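Local coordinates for alginate lyase (Paenibacillus sp. FPU-7, PDB 6KFN), which probably cleaves alginate by beta-elimination, and is built on a right-handed parallel beta-helix, at residues V217-R231 with W250-D264. Numbering follows the deposited sequence. Where two conformers were deposited one is given.
Sequences VKGNDAVIRNNIGYR and WGQNATFTGNTVYLD
Asn259 reaches across to Ile224 and Asn227 where the two coils turn, each segment between its two short strands. CB of Asn259 lies 3.6 Å from Asn227 O, and CG stands anti to the carbonyl carbon (chi1 -60°), which carries the amide across to the neighbouring coil. At the tip, Asn259 ND2 gives a nearly straight bond (170°) to Ile224 O at 3.0 Å, from above that carbonyl's plane, while Thr257 N is a second donor to the same oxygen. Asn259 OD1 accepts from Asn227 N and, in its own carbonyl plane, from Asn227 ND2 at 3.0 Å; the two amides lie side by side, planes 12° apart. Asn227 OD1 accepts from Ser198 N on the preceding coil, while Asn259 N donates to Asn284 OD1 on the following one. Shortened to an alanine, this position would probably leave Asn227 N and ND2 without their acceptor here and Ile224 O with only Thr257 N of these two donors. Further along the inner side, Ile224 CB packs 3.6 Å from Phe256 CD2, and Val217 CG2 meets Phe256 CZ from the opposite direction. Outside, Tyr230 and Tyr262 form an offset pair, centroids 5.2 Å apart. In-register parallel coils and an internal asparagine ladder are hallmarks of the pectate-lyase-like right-handed beta-helix.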
loop_
_atom_site.group_PDB
_atom_site.type_symbol
_atom_site.label_atom_id
_atom_site.label_comp_id
_atom_site.label_asym_id
_atom_site.label_seq_id
_atom_site.Cartn_x
_atom_site.Cartn_y
_atom_site.Cartn_z
ATOM N N VAL A 217 1.166 -10.808 7.343
ATOM C CA VAL A 217 0.196 -10.241 8.283
ATOM C C VAL A 217 0.774 -10.345 9.682
ATOM O O VAL A 217 0.888 -11.445 10.230
ATOM C CB VAL A 217 -1.158 -10.939 8.236
ATOM C CG1 VAL A 217 -2.115 -10.253 9.198
ATOM C CG2 VAL A 217 -1.717 -10.972 6.824
ATOM N N LYS A 218 1.164 -9.217 10.202
ATOM C CA LYS A 218 1.633 -9.106 11.596
ATOM C C LYS A 218 0.674 -8.313 12.514
ATOM O O LYS A 218 0.720 -8.250 13.804
ATOM C CB LYS A 218 3.041 -8.530 11.645
ATOM C CG LYS A 218 4.080 -9.562 11.268
ATOM C CD LYS A 218 5.335 -8.974 10.749
ATOM C CE LYS A 218 5.048 -8.432 9.388
ATOM N NZ LYS A 218 6.233 -8.430 8.496
ATOM N N GLY A 219 -0.302 -7.577 11.881
ATOM C CA GLY A 219 -1.372 -6.915 12.604
ATOM C C GLY A 219 -2.500 -7.877 12.927
ATOM O O GLY A 219 -2.426 -9.073 12.645
ATOM N N ASN A 220 -3.530 -7.312 13.555
ATOM C CA ASN A 220 -4.696 -8.059 13.993
ATOM C C ASN A 220 -5.911 -7.718 13.144
ATOM O O ASN A 220 -6.016 -6.634 12.550
ATOM C CB ASN A 220 -5.023 -7.811 15.455
ATOM C CG ASN A 220 -4.029 -8.508 16.373
ATOM O OD1 ASN A 220 -3.093 -9.169 15.915
ATOM N ND2 ASN A 220 -4.225 -8.366 17.664
ATOM N N ASP A 221 -6.858 -8.662 13.124
ATOM C CA ASP A 221 -8.156 -8.455 12.477
ATOM C C ASP A 221 -8.040 -8.130 10.992
ATOM O O ASP A 221 -8.910 -7.458 10.434
ATOM C CB ASP A 221 -9.020 -7.428 13.222
ATOM C CG ASP A 221 -9.283 -7.791 14.672
ATOM O OD1 ASP A 221 -9.105 -8.978 15.040
ATOM O OD2 ASP A 221 -9.672 -6.864 15.420
ATOM N N ALA A 222 -6.989 -8.603 10.352
ATOM C CA ALA A 222 -6.842 -8.368 8.924
ATOM C C ALA A 222 -7.841 -9.233 8.175
ATOM O O ALA A 222 -8.123 -10.365 8.555
ATOM C CB ALA A 222 -5.423 -8.694 8.479
ATOM N N VAL A 223 -8.398 -8.693 7.094
ATOM C CA VAL A 223 -9.322 -9.405 6.227
ATOM C C VAL A 223 -8.734 -9.385 4.829
ATOM O O VAL A 223 -8.615 -8.324 4.230
ATOM C CB VAL A 223 -10.722 -8.784 6.258
ATOM C CG1 VAL A 223 -11.643 -9.485 5.275
ATOM C CG2 VAL A 223 -11.299 -8.853 7.673
ATOM N N ILE A 224 -8.393 -10.569 4.330
ATOM C CA ILE A 224 -7.737 -10.770 3.052
ATOM C C ILE A 224 -8.746 -11.558 2.211
ATOM O O ILE A 224 -8.874 -12.780 2.406
ATOM C CB ILE A 224 -6.403 -11.516 3.215
ATOM C CG1 ILE A 224 -5.533 -10.885 4.321
ATOM C CG2 ILE A 224 -5.730 -11.702 1.874
ATOM C CD1 ILE A 224 -5.138 -9.453 4.124
ATOM N N ARG A 225 -9.479 -10.880 1.344
ATOM C CA ARG A 225 -10.605 -11.500 0.672
ATOM C C ARG A 225 -10.626 -11.234 -0.831
ATOM O O ARG A 225 -10.414 -10.130 -1.312
ATOM C CB ARG A 225 -11.953 -11.048 1.297
ATOM C CG ARG A 225 -12.241 -9.596 1.231
ATOM C CD ARG A 225 -13.552 -9.261 1.918
ATOM N NE ARG A 225 -13.823 -7.818 1.929
ATOM C CZ ARG A 225 -14.426 -7.167 2.891
ATOM N NH1 ARG A 225 -14.868 -7.796 3.967
ATOM N NH2 ARG A 225 -14.564 -5.870 2.779
ATOM N N ASN A 226 -10.923 -12.302 -1.578
ATOM C CA ASN A 226 -11.256 -12.171 -2.997
ATOM C C ASN A 226 -10.103 -11.585 -3.810
ATOM O O ASN A 226 -10.339 -10.845 -4.777
ATOM C CB ASN A 226 -12.549 -11.379 -3.181
ATOM C CG ASN A 226 -13.657 -11.997 -2.361
ATOM O OD1 ASN A 226 -13.754 -13.223 -2.229
ATOM N ND2 ASN A 226 -14.405 -11.149 -1.633
ATOM N N ASN A 227 -8.880 -11.966 -3.481
ATOM C CA ASN A 227 -7.684 -11.540 -4.206
ATOM C C ASN A 227 -7.179 -12.686 -5.084
ATOM O O ASN A 227 -7.490 -13.842 -4.842
ATOM C CB ASN A 227 -6.587 -11.123 -3.252
ATOM C CG ASN A 227 -7.060 -10.033 -2.302
ATOM O OD1 ASN A 227 -7.304 -8.908 -2.700
ATOM N ND2 ASN A 227 -7.187 -10.376 -1.015
ATOM N N ILE A 228 -6.356 -12.328 -6.066
ATOM C CA ILE A 228 -5.701 -13.294 -6.945
ATOM C C ILE A 228 -4.198 -13.060 -6.874
ATOM O O ILE A 228 -3.747 -11.923 -7.053
ATOM C CB ILE A 228 -6.176 -13.144 -8.414
ATOM C CG1 ILE A 228 -7.678 -13.350 -8.509
ATOM C CG2 ILE A 228 -5.407 -14.135 -9.297
ATOM C CD1 ILE A 228 -8.263 -12.945 -9.879
ATOM N N GLY A 229 -3.440 -14.125 -6.610
ATOM C CA GLY A 229 -1.987 -14.028 -6.594
ATOM C C GLY A 229 -1.330 -14.961 -7.593
ATOM O O GLY A 229 -1.688 -16.134 -7.682
ATOM N N TYR A 230 -0.357 -14.405 -8.322
ATOM C CA TYR A 230 0.405 -15.139 -9.326
ATOM C C TYR A 230 1.859 -15.215 -8.886
ATOM O O TYR A 230 2.575 -14.203 -8.882
ATOM C CB TYR A 230 0.333 -14.417 -10.687
ATOM C CG TYR A 230 -1.044 -14.318 -11.256
ATOM C CD1 TYR A 230 -1.645 -15.406 -11.856
ATOM C CD2 TYR A 230 -1.761 -13.135 -11.236
ATOM C CE1 TYR A 230 -2.902 -15.332 -12.415
ATOM C CE2 TYR A 230 -3.011 -13.026 -11.812
ATOM C CZ TYR A 230 -3.584 -14.139 -12.421
ATOM O OH TYR A 230 -4.831 -14.095 -12.992
ATOM N N ARG A 231 2.330 -16.403 -8.548
ATOM C CA ARG A 231 3.748 -16.578 -8.209
ATOM C C ARG A 231 4.651 -16.451 -9.446
ATOM O O ARG A 231 5.796 -16.037 -9.337
ATOM C CB ARG A 231 3.926 -17.909 -7.498
ATOM C CG ARG A 231 5.359 -18.240 -7.100
ATOM C CD ARG A 231 5.349 -19.453 -6.175
ATOM N NE ARG A 231 6.664 -19.984 -5.831
ATOM C CZ ARG A 231 7.377 -20.814 -6.586
ATOM N NH1 ARG A 231 6.962 -21.163 -7.780
ATOM N NH2 ARG A 231 8.520 -21.318 -6.120
ATOM N N TRP A 250 -0.323 -10.227 18.876
ATOM C CA TRP A 250 -0.426 -9.696 17.522
ATOM C C TRP A 250 -0.275 -10.850 16.533
ATOM O O TRP A 250 -0.008 -11.988 16.901
ATOM C CB TRP A 250 0.579 -8.539 17.319
ATOM C CG TRP A 250 0.217 -7.364 18.171
ATOM C CD1 TRP A 250 0.673 -7.085 19.440
ATOM C CD2 TRP A 250 -0.766 -6.365 17.881
ATOM N NE1 TRP A 250 0.058 -5.958 19.930
ATOM C CE2 TRP A 250 -0.830 -5.507 18.999
ATOM C CE3 TRP A 250 -1.622 -6.131 16.804
ATOM C CZ2 TRP A 250 -1.737 -4.435 19.057
ATOM C CZ3 TRP A 250 -2.500 -5.069 16.853
ATOM C CH2 TRP A 250 -2.561 -4.233 17.983
ATOM N N GLY A 251 -0.527 -10.569 15.252
ATOM C CA GLY A 251 -0.644 -11.653 14.275
ATOM C C GLY A 251 -1.815 -12.558 14.574
ATOM O O GLY A 251 -1.741 -13.775 14.372
ATOM N N GLN A 252 -2.917 -11.960 15.053
ATOM C CA GLN A 252 -4.078 -12.689 15.505
ATOM C C GLN A 252 -5.293 -12.389 14.649
ATOM O O GLN A 252 -5.516 -11.256 14.187
ATOM C CB GLN A 252 -4.400 -12.399 16.968
ATOM C CG GLN A 252 -3.241 -12.704 17.905
ATOM C CD GLN A 252 -2.854 -14.164 17.904
ATOM O OE1 GLN A 252 -3.663 -15.076 17.995
ATOM N NE2 GLN A 252 -1.557 -14.415 17.788
ATOM N N ASN A 253 -6.153 -13.401 14.521
ATOM C CA ASN A 253 -7.444 -13.241 13.881
ATOM C C ASN A 253 -7.323 -12.682 12.473
ATOM O O ASN A 253 -8.059 -11.789 12.085
ATOM C CB ASN A 253 -8.410 -12.401 14.730
ATOM C CG ASN A 253 -9.826 -12.460 14.211
ATOM O OD1 ASN A 253 -10.317 -13.539 13.807
ATOM N ND2 ASN A 253 -10.519 -11.336 14.229
ATOM N N ALA A 254 -6.397 -13.220 11.684
ATOM C CA ALA A 254 -6.336 -12.919 10.258
ATOM C C ALA A 254 -7.348 -13.799 9.520
ATOM O O ALA A 254 -7.445 -14.982 9.819
ATOM C CB ALA A 254 -4.947 -13.208 9.710
ATOM N N THR A 255 -8.120 -13.251 8.625
ATOM C CA THR A 255 -9.122 -13.997 7.882
ATOM C C THR A 255 -8.766 -13.989 6.401
ATOM O O THR A 255 -8.525 -12.934 5.842
ATOM C CB THR A 255 -10.514 -13.393 8.098
ATOM O OG1 THR A 255 -10.838 -13.417 9.472
ATOM C CG2 THR A 255 -11.573 -14.109 7.269
ATOM N N PHE A 256 -8.772 -15.175 5.785
ATOM C CA PHE A 256 -8.455 -15.339 4.370
ATOM C C PHE A 256 -9.613 -16.052 3.701
ATOM O O PHE A 256 -9.817 -17.249 3.932
ATOM C CB PHE A 256 -7.181 -16.190 4.183
ATOM C CG PHE A 256 -5.949 -15.558 4.755
ATOM C CD1 PHE A 256 -5.587 -15.730 6.091
ATOM C CD2 PHE A 256 -5.113 -14.772 3.954
ATOM C CE1 PHE A 256 -4.453 -15.147 6.610
ATOM C CE2 PHE A 256 -3.970 -14.175 4.482
ATOM C CZ PHE A 256 -3.631 -14.379 5.804
ATOM N N THR A 257 -10.380 -15.333 2.884
ATOM C CA THR A 257 -11.522 -15.944 2.228
ATOM C C THR A 257 -11.534 -15.629 0.751
ATOM O O THR A 257 -11.275 -14.513 0.320
ATOM C CB THR A 257 -12.857 -15.573 2.852
ATOM O OG1 THR A 257 -13.003 -14.186 2.795
ATOM C CG2 THR A 257 -12.939 -16.029 4.275
ATOM N N GLY A 258 -11.901 -16.633 -0.053
ATOM C CA GLY A 258 -12.195 -16.389 -1.449
ATOM C C GLY A 258 -11.003 -15.997 -2.302
ATOM O O GLY A 258 -11.228 -15.423 -3.374
ATOM N N ASN A 259 -9.787 -16.273 -1.874
ATOM C CA ASN A 259 -8.604 -15.911 -2.647
ATOM C C ASN A 259 -8.262 -17.060 -3.603
ATOM O O ASN A 259 -8.542 -18.211 -3.298
ATOM C CB ASN A 259 -7.407 -15.655 -1.719
ATOM C CG ASN A 259 -7.690 -14.535 -0.743
ATOM O OD1 ASN A 259 -7.696 -13.367 -1.108
ATOM N ND2 ASN A 259 -7.944 -14.890 0.513
ATOM N N THR A 260 -7.623 -16.738 -4.716
ATOM C CA THR A 260 -7.139 -17.713 -5.665
ATOM C C THR A 260 -5.662 -17.468 -5.882
ATOM O O THR A 260 -5.268 -16.333 -6.193
ATOM C CB THR A 260 -7.895 -17.618 -6.986
ATOM O OG1 THR A 260 -9.275 -17.863 -6.745
ATOM C CG2 THR A 260 -7.367 -18.661 -7.971
ATOM N N VAL A 261 -4.856 -18.497 -5.700
ATOM C CA VAL A 261 -3.424 -18.369 -5.849
ATOM C C VAL A 261 -2.875 -19.436 -6.766
ATOM O O VAL A 261 -3.212 -20.617 -6.675
ATOM C CB VAL A 261 -2.715 -18.331 -4.475
ATOM C CG1 VAL A 261 -3.116 -17.073 -3.691
ATOM C CG2 VAL A 261 -2.979 -19.580 -3.636
ATOM N N TYR A 262 -1.961 -18.991 -7.635
ATOM C CA TYR A 262 -1.302 -19.806 -8.644
ATOM C C TYR A 262 0.150 -19.914 -8.220
ATOM O O TYR A 262 0.944 -18.976 -8.413
ATOM C CB TYR A 262 -1.464 -19.167 -10.036
ATOM C CG TYR A 262 -2.883 -19.048 -10.482
ATOM C CD1 TYR A 262 -3.521 -20.094 -11.145
ATOM C CD2 TYR A 262 -3.634 -17.905 -10.214
ATOM C CE1 TYR A 262 -4.842 -20.021 -11.508
ATOM C CE2 TYR A 262 -4.951 -17.816 -10.563
ATOM C CZ TYR A 262 -5.575 -18.874 -11.233
ATOM O OH TYR A 262 -6.888 -18.824 -11.593
ATOM N N LEU A 263 0.492 -21.048 -7.601
ATOM C CA LEU A 263 1.743 -21.239 -6.889
ATOM C C LEU A 263 2.722 -22.199 -7.558
ATOM O O LEU A 263 3.760 -22.494 -6.974
ATOM C CB LEU A 263 1.474 -21.662 -5.448
ATOM C CG LEU A 263 0.658 -20.636 -4.638
ATOM C CD1 LEU A 263 0.375 -21.173 -3.234
ATOM C CD2 LEU A 263 1.284 -19.273 -4.598
ATOM N N ASP A 264 2.403 -22.660 -8.785
ATOM C CA ASP A 264 3.298 -23.380 -9.684
ATOM C C ASP A 264 3.565 -24.835 -9.302
ATOM O O ASP A 264 3.505 -25.717 -10.171
ATOM C CB ASP A 264 4.637 -22.670 -9.889
ATOM C CG ASP A 264 4.431 -21.232 -10.302
ATOM O OD1 ASP A 264 3.822 -21.008 -11.379
ATOM O OD2 ASP A 264 4.835 -20.330 -9.562
HETATM O O HOH W 1 -4.721 -10.337 11.475
HETATM O O HOH W 2 -10.036 -10.979 10.474
HETATM O O HOH W 3 -14.477 -13.980 0.438
#